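Long-range contacts in PTS-dependent dihydroxyacetone kinase operon regulatory protein (Escherichia coli, PDB 4LRZ), which activates the dhaKLM operon from a sigma-70 promoter and represses its own expression, this chain being its sensor region with GAF and PAS domains: residues 32-38 and 101-107; 212-217 and 228-232. All blocks are in the same frame, centred on the assembly; numbering follows the deposited sequence.

Interaction 1 of 2, residues 32-38 and 101-107; sequences WNVPHQA and GFNDGTY
Gln37 meets Thr106 in a single backbone bridge: Tyr107 N donates to His36 O (2.9 Å) and Ala38 N to Gly105 O (2.6 Å). A water joins His36 N to Tyr107 O next to the bridge. Residues 101-107 are tightly folded. Gly101 ends helix 91-99 in a Schellman motif, and Asn103 to Thr106 form a type II turn with Gly105 at its third position; the backbone angles of both glycines would press a CB against the preceding carbonyl. Thr106 OG1 draws the two bends together, giving its proton to Gly101 O and accepting Asn103 N. Loop 101-107 lies in the GAF domain, and the loop between helices 14-26 and 40-49 is laid against it.

Gln37 stretches across the turn, its CG 3.5 Å from Thr106 N and its NE2 bonded to Asp104 O (3.1 Å), which lies 25° out of the amide plane. Cutting this side chain back to an alanine is likely to leave Asp104 O without this donor and to open a gap over Thr106 N and Asn103 CB. With CG opposite the backbone N (chi1 -178°), the His36 ring swings alongside Tyr107; the planes are 29° apart and slid so far that they barely overlap, CD2 of His36 lying 3.4 Å from CD2 of Tyr107. Further out on the phenol ring, CE2 packs on Ala38 CB. Pro35 CB sits on Gly101 O. At the other end, Phe102 CZ meets the edge of the Trp32 indole at CH2 (4.1 Å), while Trp32 NE1 is hydrogen-bonded to Leu100 O.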
loop_
_atom_site.group_PDB
_atom_site.type_symbol
_atom_site.label_atom_id
_atom_site.label_comp_id
_atom_site.label_asym_id
_atom_site.label_seq_id
_atom_site.Cartn_x
_atom_site.Cartn_y
_atom_site.Cartn_z
ATOM N N TRP F 32 -37.110 -0.774 21.924
ATOM C CA TRP F 32 -35.753 -1.309 21.968
ATOM C C TRP F 32 -35.836 -2.665 22.609
ATOM O O TRP F 32 -36.520 -2.840 23.614
ATOM C CB TRP F 32 -34.800 -0.393 22.766
ATOM C CG TRP F 32 -33.325 -0.691 22.568
ATOM C CD1 TRP F 32 -32.531 -1.473 23.363
ATOM C CD2 TRP F 32 -32.475 -0.208 21.507
ATOM N NE1 TRP F 32 -31.236 -1.497 22.876
ATOM C CE2 TRP F 32 -31.170 -0.733 21.741
ATOM C CE3 TRP F 32 -32.679 0.637 20.404
ATOM C CZ2 TRP F 32 -30.079 -0.467 20.893
ATOM C CZ3 TRP F 32 -31.582 0.908 19.557
ATOM C CH2 TRP F 32 -30.300 0.355 19.817
ATOM N N ASN F 33 -35.152 -3.631 22.009
ATOM C CA ASN F 33 -35.128 -4.969 22.538
ATOM C C ASN F 33 -33.766 -5.613 22.436
ATOM O O ASN F 33 -32.802 -5.000 22.047
ATOM C CB ASN F 33 -36.150 -5.840 21.826
ATOM C CG ASN F 33 -36.927 -6.722 22.794
ATOM O OD1 ASN F 33 -36.395 -7.697 23.333
ATOM N ND2 ASN F 33 -38.188 -6.381 23.014
ATOM N N VAL F 34 -33.723 -6.860 22.863
ATOM C CA VAL F 34 -32.637 -7.793 22.718
ATOM C C VAL F 34 -31.999 -7.722 21.309
ATOM O O VAL F 34 -32.705 -7.658 20.293
ATOM C CB VAL F 34 -33.279 -9.153 22.994
ATOM C CG1 VAL F 34 -32.714 -10.209 22.127
ATOM C CG2 VAL F 34 -33.228 -9.511 24.502
ATOM N N PRO F 35 -30.651 -7.729 21.232
ATOM C CA PRO F 35 -30.054 -7.610 19.899
ATOM C C PRO F 35 -30.288 -8.834 18.992
ATOM O O PRO F 35 -30.585 -9.964 19.462
ATOM C CB PRO F 35 -28.561 -7.526 20.217
ATOM C CG PRO F 35 -28.424 -8.490 21.364
ATOM C CD PRO F 35 -29.634 -8.107 22.234
ATOM N N HIS F 36 -30.140 -8.585 17.698
ATOM C CA HIS F 36 -30.013 -9.639 16.709
ATOM C C HIS F 36 -28.496 -9.795 16.606
ATOM O O HIS F 36 -27.799 -8.862 16.206
ATOM C CB HIS F 36 -30.623 -9.178 15.369
ATOM C CG HIS F 36 -30.580 -10.219 14.297
ATOM N ND1 HIS F 36 -31.174 -11.456 14.438
ATOM C CD2 HIS F 36 -30.021 -10.209 13.064
ATOM C CE1 HIS F 36 -30.955 -12.172 13.349
ATOM N NE2 HIS F 36 -30.268 -11.435 12.495
ATOM N N GLN F 37 -27.999 -10.972 16.972
ATOM C CA GLN F 37 -26.608 -11.145 17.289
ATOM C C GLN F 37 -26.143 -12.462 16.749
ATOM O O GLN F 37 -26.665 -13.489 17.138
ATOM C CB GLN F 37 -26.419 -11.134 18.812
ATOM C CG GLN F 37 -24.964 -10.780 19.274
ATOM C CD GLN F 37 -24.734 -11.015 20.764
ATOM O OE1 GLN F 37 -25.647 -10.872 21.592
ATOM N NE2 GLN F 37 -23.520 -11.390 21.111
ATOM N N ALA F 38 -25.162 -12.434 15.859
ATOM C CA ALA F 38 -24.585 -13.674 15.352
ATOM C C ALA F 38 -23.945 -14.433 16.507
ATOM O O ALA F 38 -23.509 -13.853 17.490
ATOM C CB ALA F 38 -23.592 -13.426 14.228
ATOM N N GLY F 101 -27.101 -3.807 24.133
ATOM C CA GLY F 101 -27.077 -4.863 23.104
ATOM C C GLY F 101 -25.917 -4.909 22.103
ATOM O O GLY F 101 -25.859 -5.816 21.224
ATOM N N PHE F 102 -24.976 -3.972 22.194
ATOM C CA PHE F 102 -23.890 -3.974 21.231
ATOM C C PHE F 102 -22.745 -4.844 21.750
ATOM O O PHE F 102 -22.063 -4.455 22.670
ATOM C CB PHE F 102 -23.383 -2.562 20.985
ATOM C CG PHE F 102 -24.398 -1.609 20.412
ATOM C CD1 PHE F 102 -24.944 -0.617 21.200
ATOM C CD2 PHE F 102 -24.755 -1.671 19.079
ATOM C CE1 PHE F 102 -25.859 0.315 20.674
ATOM C CE2 PHE F 102 -25.659 -0.754 18.541
ATOM C CZ PHE F 102 -26.217 0.241 19.350
ATOM N N ASN F 103 -22.554 -6.027 21.172
ATOM C CA ASN F 103 -21.525 -6.972 21.573
ATOM C C ASN F 103 -20.912 -7.461 20.286
ATOM O O ASN F 103 -21.385 -7.118 19.227
ATOM C CB ASN F 103 -22.157 -8.167 22.282
ATOM C CG ASN F 103 -22.858 -7.785 23.561
ATOM O OD1 ASN F 103 -22.215 -7.369 24.546
ATOM N ND2 ASN F 103 -24.184 -7.918 23.567
ATOM N N ASP F 104 -19.872 -8.284 20.373
ATOM C CA ASP F 104 -19.360 -8.985 19.196
ATOM C C ASP F 104 -20.510 -9.770 18.561
ATOM O O ASP F 104 -21.264 -10.443 19.252
ATOM C CB ASP F 104 -18.241 -9.961 19.557
ATOM C CG ASP F 104 -16.968 -9.273 19.973
ATOM O OD1 ASP F 104 -16.090 -9.986 20.473
ATOM O OD2 ASP F 104 -16.837 -8.043 19.837
ATOM N N GLY F 105 -20.626 -9.668 17.246
ATOM C CA GLY F 105 -21.730 -10.306 16.511
ATOM C C GLY F 105 -23.087 -9.631 16.428
ATOM O O GLY F 105 -23.959 -10.150 15.720
ATOM N N THR F 106 -23.316 -8.531 17.152
ATOM C CA THR F 106 -24.568 -7.775 17.038
ATOM C C THR F 106 -24.614 -7.118 15.656
ATOM O O THR F 106 -23.620 -6.474 15.242
ATOM C CB THR F 106 -24.601 -6.650 18.075
ATOM O OG1 THR F 106 -24.683 -7.215 19.381
ATOM C CG2 THR F 106 -25.799 -5.702 17.883
ATOM N N TYR F 107 -25.725 -7.293 14.949
ATOM C CA TYR F 107 -25.991 -6.584 13.687
ATOM C C TYR F 107 -26.623 -5.226 13.959
ATOM O O TYR F 107 -27.530 -5.121 14.766
ATOM C CB TYR F 107 -26.948 -7.394 12.792
ATOM C CG TYR F 107 -26.402 -8.712 12.332
ATOM C CD1 TYR F 107 -25.651 -8.781 11.170
ATOM C CD2 TYR F 107 -26.668 -9.908 13.044
ATOM C CE1 TYR F 107 -25.166 -9.992 10.694
ATOM C CE2 TYR F 107 -26.186 -11.142 12.589
ATOM C CZ TYR F 107 -25.410 -11.158 11.401
ATOM O OH TYR F 107 -24.879 -12.302 10.888
HETATM O O HOH W 1 -29.303 -5.947 16.933
#

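Interaction 2 of 2, residues 212-217 and 228-232; sequences MDDGVI and INAQA
Gln231, in the first turn of helix 230-235, reaches back to the loop ahead of strand 215-219. Its chain bends at chi2 (80°), which turns NE2 onto Met212 O at 2.7 Å; the N-H points well off the oxygen, so the bond is weak. Nearer the backbone, Gln231 CB rests 3.8 Å from Gly215 CA. The helix passes so close at this point that a CB on Gly215 would press on Ala232 CA.

Ile217 carries the apolar half. It and Ile228 form an antiparallel non-hydrogen-bonded pair of the PAS-fold sheet, where 215-219 and 225-228 are neighbouring strands. Both side chains leave the sheet on the same side and run side by side, CG1 of Ile217 lying 3.7 Å from CG1 of Ile228. Ile217 CD1 then extends to Ala232 CB, also at 3.7 Å, joining the strand pair to the helix; Leu303 of strand 296-304 touches both of these residues.

Asn229 takes the N-cap position, where strand gives way to helix. Its backbone N donates to Val216 O (3.1 Å), and the same oxygen receives a CA-H contact from Ile228. Asp214 OD2 accepts Asp213 N of the second subunit, and the reciprocal bond is made as well, placing this loop at the dimer interface. The buried polar side chain of Asn229 sits against the backbone of 214-216, so the start of the helix is tied to the strand pair by polar contact at its cap as well as by the apolar packing of Ile217 on Ala232.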
loop_
_atom_site.group_PDB
_atom_site.type_symbol
_atom_site.label_atom_id
_atom_site.label_comp_id
_atom_site.label_asym_id
_atom_site.label_seq_id
_atom_site.Cartn_x
_atom_site.Cartn_y
_atom_site.Cartn_z
ATOM N N MET F 212 12.640 -23.378 -19.951
ATOM C CA MET F 212 13.093 -22.994 -21.294
ATOM C C MET F 212 14.392 -23.679 -21.691
ATOM O O MET F 212 15.038 -24.283 -20.858
ATOM C CB MET F 212 13.235 -21.476 -21.432
ATOM C CG MET F 212 14.500 -20.895 -20.875
ATOM S SD MET F 212 14.268 -19.123 -20.590
ATOM C CE MET F 212 15.294 -18.859 -19.212
ATOM N N ASP F 213 14.780 -23.543 -22.954
ATOM C CA ASP F 213 16.006 -24.178 -23.461
ATOM C C ASP F 213 17.257 -23.365 -23.286
ATOM O O ASP F 213 18.299 -23.909 -22.972
ATOM C CB ASP F 213 15.876 -24.559 -24.937
ATOM C CG ASP F 213 15.151 -25.881 -25.144
ATOM O OD1 ASP F 213 15.025 -26.676 -24.179
ATOM O OD2 ASP F 213 14.697 -26.121 -26.281
ATOM N N ASP F 214 17.167 -22.064 -23.468
ATOM C CA ASP F 214 18.355 -21.240 -23.388
ATOM C C ASP F 214 18.843 -21.175 -21.958
ATOM O O ASP F 214 18.044 -21.236 -21.029
ATOM C CB ASP F 214 18.057 -19.830 -23.899
ATOM C CG ASP F 214 17.742 -19.801 -25.394
ATOM O OD1 ASP F 214 18.486 -20.465 -26.170
ATOM O OD2 ASP F 214 16.742 -19.135 -25.777
ATOM N N GLY F 215 20.155 -21.066 -21.793
ATOM C CA GLY F 215 20.736 -20.652 -20.523
ATOM C C GLY F 215 20.487 -19.169 -20.346
ATOM O O GLY F 215 20.456 -18.426 -21.328
ATOM N N VAL F 216 20.276 -18.729 -19.115
ATOM C CA VAL F 216 20.140 -17.296 -18.862
ATOM C C VAL F 216 20.780 -16.787 -17.582
ATOM O O VAL F 216 20.725 -17.439 -16.526
ATOM C CB VAL F 216 18.691 -16.690 -19.132
ATOM C CG1 VAL F 216 17.656 -17.745 -19.376
ATOM C CG2 VAL F 216 18.261 -15.648 -18.066
ATOM N N ILE F 217 21.407 -15.624 -17.709
ATOM C CA ILE F 217 22.024 -14.923 -16.614
ATOM C C ILE F 217 21.527 -13.506 -16.748
ATOM O O ILE F 217 21.469 -12.967 -17.854
ATOM C CB ILE F 217 23.554 -14.957 -16.773
ATOM C CG1 ILE F 217 24.073 -16.338 -16.434
ATOM C CG2 ILE F 217 24.234 -14.031 -15.808
ATOM C CD1 ILE F 217 25.051 -16.857 -17.456
ATOM N N ILE F 228 19.654 -16.684 -12.646
ATOM C CA ILE F 228 20.421 -17.602 -13.481
ATOM C C ILE F 228 19.697 -18.945 -13.465
ATOM O O ILE F 228 19.289 -19.420 -12.401
ATOM C CB ILE F 228 21.885 -17.738 -12.956
ATOM C CG1 ILE F 228 22.719 -18.609 -13.879
ATOM C CG2 ILE F 228 21.930 -18.308 -11.513
ATOM C CD1 ILE F 228 24.210 -18.620 -13.509
ATOM N N ASN F 229 19.506 -19.563 -14.622
ATOM C CA ASN F 229 18.812 -20.853 -14.631
ATOM C C ASN F 229 19.806 -22.009 -14.574
ATOM O O ASN F 229 20.999 -21.773 -14.711
ATOM C CB ASN F 229 17.752 -20.998 -15.746
ATOM C CG ASN F 229 18.325 -20.971 -17.174
ATOM O OD1 ASN F 229 17.554 -21.051 -18.126
ATOM N ND2 ASN F 229 19.623 -20.783 -17.329
ATOM N N ALA F 230 19.324 -23.228 -14.328
ATOM C CA ALA F 230 20.197 -24.406 -14.239
ATOM C C ALA F 230 21.151 -24.529 -15.422
ATOM O O ALA F 230 22.331 -24.799 -15.236
ATOM C CB ALA F 230 19.359 -25.705 -14.066
ATOM N N GLN F 231 20.623 -24.292 -16.622
ATOM C CA GLN F 231 21.340 -24.430 -17.880
ATOM C C GLN F 231 22.556 -23.500 -17.959
ATOM O O GLN F 231 23.636 -23.915 -18.404
ATOM C CB GLN F 231 20.386 -24.171 -19.069
ATOM C CG GLN F 231 19.061 -24.995 -19.107
ATOM C CD GLN F 231 17.919 -24.463 -18.193
ATOM O OE1 GLN F 231 18.022 -24.459 -16.953
ATOM N NE2 GLN F 231 16.804 -24.052 -18.820
ATOM N N ALA F 232 22.389 -22.244 -17.538
ATOM C CA ALA F 232 23.489 -21.274 -17.591
ATOM C C ALA F 232 24.565 -21.593 -16.546
ATOM O O ALA F 232 25.750 -21.312 -16.742
ATOM C CB ALA F 232 22.982 -19.881 -17.394
#

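In the fold
From the N terminus, interaction 1 comes first: the loop after helix 91-99 comes back to 32-38, in the loop between helices 14-26 and 40-49, closing a long loop that takes in helices 40-49, 51-66 and 91-99 and strands 74-79 and 84-89. Further on, the long helix 174-211 carries the chain from the GAF part to the PAS part. Interaction 2 opens directly after that helix and closes a short loop, a strand hairpin leading into helix 230-235. The two contacts follow in series, neither nesting nor crossing. The centres of interactions 1 and 2 are about 61 Å apart, on opposite sides of the chain's centre, and the two do not touch.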